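Local coordinates for protein alpha-Amylase (Thermotoga maritima, PDB 2B5D) that belongs to glycosyl hydrolase family 57 and joins a beta/alpha barrel domain to a largely helical C-terminal region, at residues 204-209 against 234-239. Sequence-based numbering, arbitrary orientation.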
ATOM      1  N   PHE A 204      -5.627  30.684 -30.304  1.00 39.30           N
ATOM      2  CA  PHE A 204      -5.702  29.529 -29.474  1.00 38.54           C
ATOM      3  C   PHE A 204      -6.922  28.615 -29.853  1.00 38.78           C
ATOM      4  O   PHE A 204      -7.703  28.957 -30.753  1.00 38.94           O
ATOM      5  CB  PHE A 204      -5.742  29.933 -28.009  1.00 36.55           C
ATOM      6  CG  PHE A 204      -6.874  30.839 -27.656  1.00 34.61           C
ATOM      7  CD1 PHE A 204      -7.775  30.490 -26.686  1.00 35.84           C
ATOM      8  CD2 PHE A 204      -6.964  32.101 -28.208  1.00 32.00           C
ATOM      9  CE1 PHE A 204      -8.772  31.345 -26.362  1.00 32.36           C
ATOM     10  CE2 PHE A 204      -7.962  32.977 -27.840  1.00 34.49           C
ATOM     11  CZ  PHE A 204      -8.847  32.612 -26.942  1.00 30.81           C
ATOM     12  N   PHE A 205      -7.063  27.484 -29.147  1.00 39.51           N
ATOM     13  CA  PHE A 205      -8.179  26.506 -29.352  1.00 38.29           C
ATOM     14  C   PHE A 205      -8.995  26.458 -28.069  1.00 39.15           C
ATOM     15  O   PHE A 205      -8.441  26.559 -26.963  1.00 39.28           O
ATOM     16  CB  PHE A 205      -7.633  25.158 -29.750  1.00 37.36           C
ATOM     17  CG  PHE A 205      -6.908  25.147 -31.114  1.00 36.48           C
ATOM     18  CD1 PHE A 205      -5.537  25.410 -31.194  1.00 36.26           C
ATOM     19  CD2 PHE A 205      -7.602  24.823 -32.287  1.00 39.26           C
ATOM     20  CE1 PHE A 205      -4.848  25.416 -32.429  1.00 35.43           C
ATOM     21  CE2 PHE A 205      -6.942  24.804 -33.547  1.00 41.18           C
ATOM     22  CZ  PHE A 205      -5.537  25.111 -33.608  1.00 39.71           C
ATOM     23  N   VAL A 206     -10.311  26.447 -28.193  1.00 39.11           N
ATOM     24  CA  VAL A 206     -11.155  26.253 -27.032  1.00 40.52           C
ATOM     25  C   VAL A 206     -12.124  25.049 -27.315  1.00 41.47           C
ATOM     26  O   VAL A 206     -12.267  24.592 -28.455  1.00 41.75           O
ATOM     27  CB  VAL A 206     -11.968  27.543 -26.708  1.00 40.11           C
ATOM     28  CG1 VAL A 206     -11.026  28.782 -26.371  1.00 40.58           C
ATOM     29  CG2 VAL A 206     -12.858  27.888 -27.842  1.00 40.95           C
ATOM     30  N   ASP A 207     -12.718  24.563 -26.241  1.00 41.84           N
ATOM     31  CA  ASP A 207     -13.856  23.703 -26.216  1.00 42.91           C
ATOM     32  C   ASP A 207     -15.076  24.450 -26.770  1.00 43.29           C
ATOM     33  O   ASP A 207     -15.197  25.697 -26.633  1.00 43.08           O
ATOM     34  CB  ASP A 207     -14.189  23.344 -24.766  1.00 42.61           C
ATOM     35  CG  ASP A 207     -15.263  22.250 -24.658  1.00 45.92           C
ATOM     36  OD1 ASP A 207     -15.019  21.145 -25.181  1.00 45.22           O
ATOM     37  OD2 ASP A 207     -16.337  22.467 -24.019  1.00 47.56           O
ATOM     38  N   SER A 208     -16.004  23.647 -27.320  1.00 40.65           N
ATOM     39  CA  SER A 208     -17.263  24.061 -27.872  1.00 40.24           C
ATOM     40  C   SER A 208     -18.073  24.877 -26.915  1.00 39.28           C
ATOM     41  O   SER A 208     -18.765  25.801 -27.327  1.00 38.71           O
ATOM     42  CB  SER A 208     -18.094  22.781 -28.222  1.00 40.50           C
ATOM     43  OG  SER A 208     -17.393  22.083 -29.212  1.00 43.67           O
ATOM     44  N   HIS A 209     -18.000  24.533 -25.638  1.00 38.73           N
ATOM     45  CA  HIS A 209     -18.747  25.273 -24.615  1.00 40.58           C
ATOM     46  C   HIS A 209     -18.300  26.797 -24.505  1.00 40.67           C
ATOM     47  O   HIS A 209     -19.047  27.677 -23.985  1.00 40.89           O
ATOM     48  CB  HIS A 209     -18.517  24.563 -23.290  1.00 39.54           C
ATOM     49  CG  HIS A 209     -19.310  25.126 -22.165  1.00 43.45           C
ATOM     50  ND1 HIS A 209     -18.762  25.977 -21.215  1.00 44.21           N
ATOM     51  CD2 HIS A 209     -20.603  24.937 -21.806  1.00 42.36           C
ATOM     52  CE1 HIS A 209     -19.697  26.301 -20.334  1.00 43.28           C
ATOM     53  NE2 HIS A 209     -20.820  25.683 -20.667  1.00 45.61           N
ATOM     54  N   ALA A 234      -9.796  32.619 -31.753  1.00 41.66           N
ATOM     55  CA  ALA A 234     -10.097  31.346 -31.101  1.00 41.07           C
ATOM     56  C   ALA A 234     -10.834  30.365 -32.077  1.00 41.66           C
ATOM     57  O   ALA A 234     -11.802  30.754 -32.725  1.00 41.81           O
ATOM     58  CB  ALA A 234     -10.954  31.586 -29.869  1.00 39.77           C
ATOM     59  N   PHE A 235     -10.393  29.107 -32.119  1.00 41.49           N
ATOM     60  CA  PHE A 235     -10.952  28.021 -32.952  1.00 41.82           C
ATOM     61  C   PHE A 235     -11.673  27.040 -32.037  1.00 41.84           C
ATOM     62  O   PHE A 235     -11.048  26.527 -31.146  1.00 42.85           O
ATOM     63  CB  PHE A 235      -9.828  27.272 -33.623  1.00 41.55           C
ATOM     64  CG  PHE A 235      -9.200  27.999 -34.794  1.00 42.70           C
ATOM     65  CD1 PHE A 235      -8.077  28.818 -34.617  1.00 45.90           C
ATOM     66  CD2 PHE A 235      -9.711  27.865 -36.055  1.00 39.18           C
ATOM     67  CE1 PHE A 235      -7.472  29.472 -35.715  1.00 43.63           C
ATOM     68  CE2 PHE A 235      -9.138  28.524 -37.155  1.00 40.76           C
ATOM     69  CZ  PHE A 235      -7.999  29.301 -37.000  1.00 41.80           C
ATOM     70  N   ALA A 236     -12.976  26.838 -32.192  1.00 41.59           N
ATOM     71  CA  ALA A 236     -13.685  25.927 -31.314  1.00 42.29           C
ATOM     72  C   ALA A 236     -13.809  24.527 -31.942  1.00 43.12           C
ATOM     73  O   ALA A 236     -14.075  24.354 -33.147  1.00 43.53           O
ATOM     74  CB  ALA A 236     -15.021  26.471 -30.838  1.00 39.42           C
ATOM     75  N   ARG A 237     -13.522  23.546 -31.104  1.00 43.86           N
ATOM     76  CA  ARG A 237     -13.740  22.095 -31.371  1.00 44.39           C
ATOM     77  C   ARG A 237     -15.085  21.792 -32.046  1.00 42.51           C
ATOM     78  O   ARG A 237     -16.134  22.161 -31.507  1.00 41.26           O
ATOM     79  CB  ARG A 237     -13.760  21.382 -30.007  1.00 44.29           C
ATOM     80  CG  ARG A 237     -12.958  20.195 -29.935  1.00 48.11           C
ATOM     81  CD  ARG A 237     -13.107  19.603 -28.579  1.00 52.35           C
ATOM     82  NE  ARG A 237     -14.308  18.769 -28.454  1.00 57.07           N
ATOM     83  CZ  ARG A 237     -15.297  19.117 -27.664  1.00 58.34           C
ATOM     84  NH1 ARG A 237     -16.404  18.397 -27.542  1.00 55.09           N
ATOM     85  NH2 ARG A 237     -15.146  20.251 -27.002  1.00 62.71           N
ATOM     86  N   ASP A 238     -15.052  21.058 -33.152  1.00 42.14           N
ATOM     87  CA  ASP A 238     -16.298  20.455 -33.726  1.00 42.37           C
ATOM     88  C   ASP A 238     -16.667  19.248 -32.877  1.00 42.30           C
ATOM     89  O   ASP A 238     -15.955  18.250 -32.881  1.00 41.07           O
ATOM     90  CB  ASP A 238     -16.091  20.031 -35.205  1.00 41.98           C
ATOM     91  CG  ASP A 238     -17.267  19.195 -35.769  1.00 43.40           C
ATOM     92  OD1 ASP A 238     -18.422  19.221 -35.248  1.00 41.00           O
ATOM     93  OD2 ASP A 238     -17.009  18.518 -36.761  1.00 43.22           O
ATOM     94  N   PRO A 239     -17.766  19.337 -32.143  1.00 43.03           N
ATOM     95  CA  PRO A 239     -18.124  18.267 -31.228  1.00 44.76           C
ATOM     96  C   PRO A 239     -18.638  16.994 -31.980  1.00 46.91           C
ATOM     97  O   PRO A 239     -18.743  15.930 -31.376  1.00 48.16           O
ATOM     98  CB  PRO A 239     -19.274  18.881 -30.411  1.00 43.99           C
ATOM     99  CG  PRO A 239     -19.881  19.966 -31.382  1.00 42.66           C
ATOM    100  CD  PRO A 239     -18.792  20.402 -32.247  1.00 42.65           C
TER
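Phe204, Phe205 and Val206 pair in parallel with Ala234, Phe235 and Ala236, joining two neighbouring strands of the curled beta/alpha barrel sheet of a family 57 glycoside hydrolase. Between the two segments, Phe235 N donates to Phe204 O at 3.0 Å. Val206 N then bonds to Phe235 O, and Arg237 N reaches Val206 O over 3.1 Å in a nearly straight bond (172° at the hydrogen), which carries the pairing just past the end of the strands.

Apolar packing covers both faces of this pair. On one, Ala234 CB sits over the face of the Phe204 ring, a CH-pi contact 4.0 Å from the ring centroid; with chi1 at 58°, CG lies between the backbone N and the carbonyl carbon, and CZ comes toward the methyl. Farther along, Val206 CG2 meets Ala236 CB. The other face holds Phe205 and Phe235, whose ring planes are 29° apart but slid so far that they barely overlap; Phe205 CD2 instead touches Phe235 CB at 3.6 Å. Val345 and helix 382-388 pack against both of these rings.

The Asp207 and Arg237 side chains run side by side in a salt bridge, though the modelled places of OD1 and NH2 are doubtful, while Trp402 makes a cation-pi contact with Arg237. Asp207 OD2 caps the following helix by accepting from His209 N. Ser208 OG lies over one guanidinium face and donates to Arg237 O at 2.6 Å.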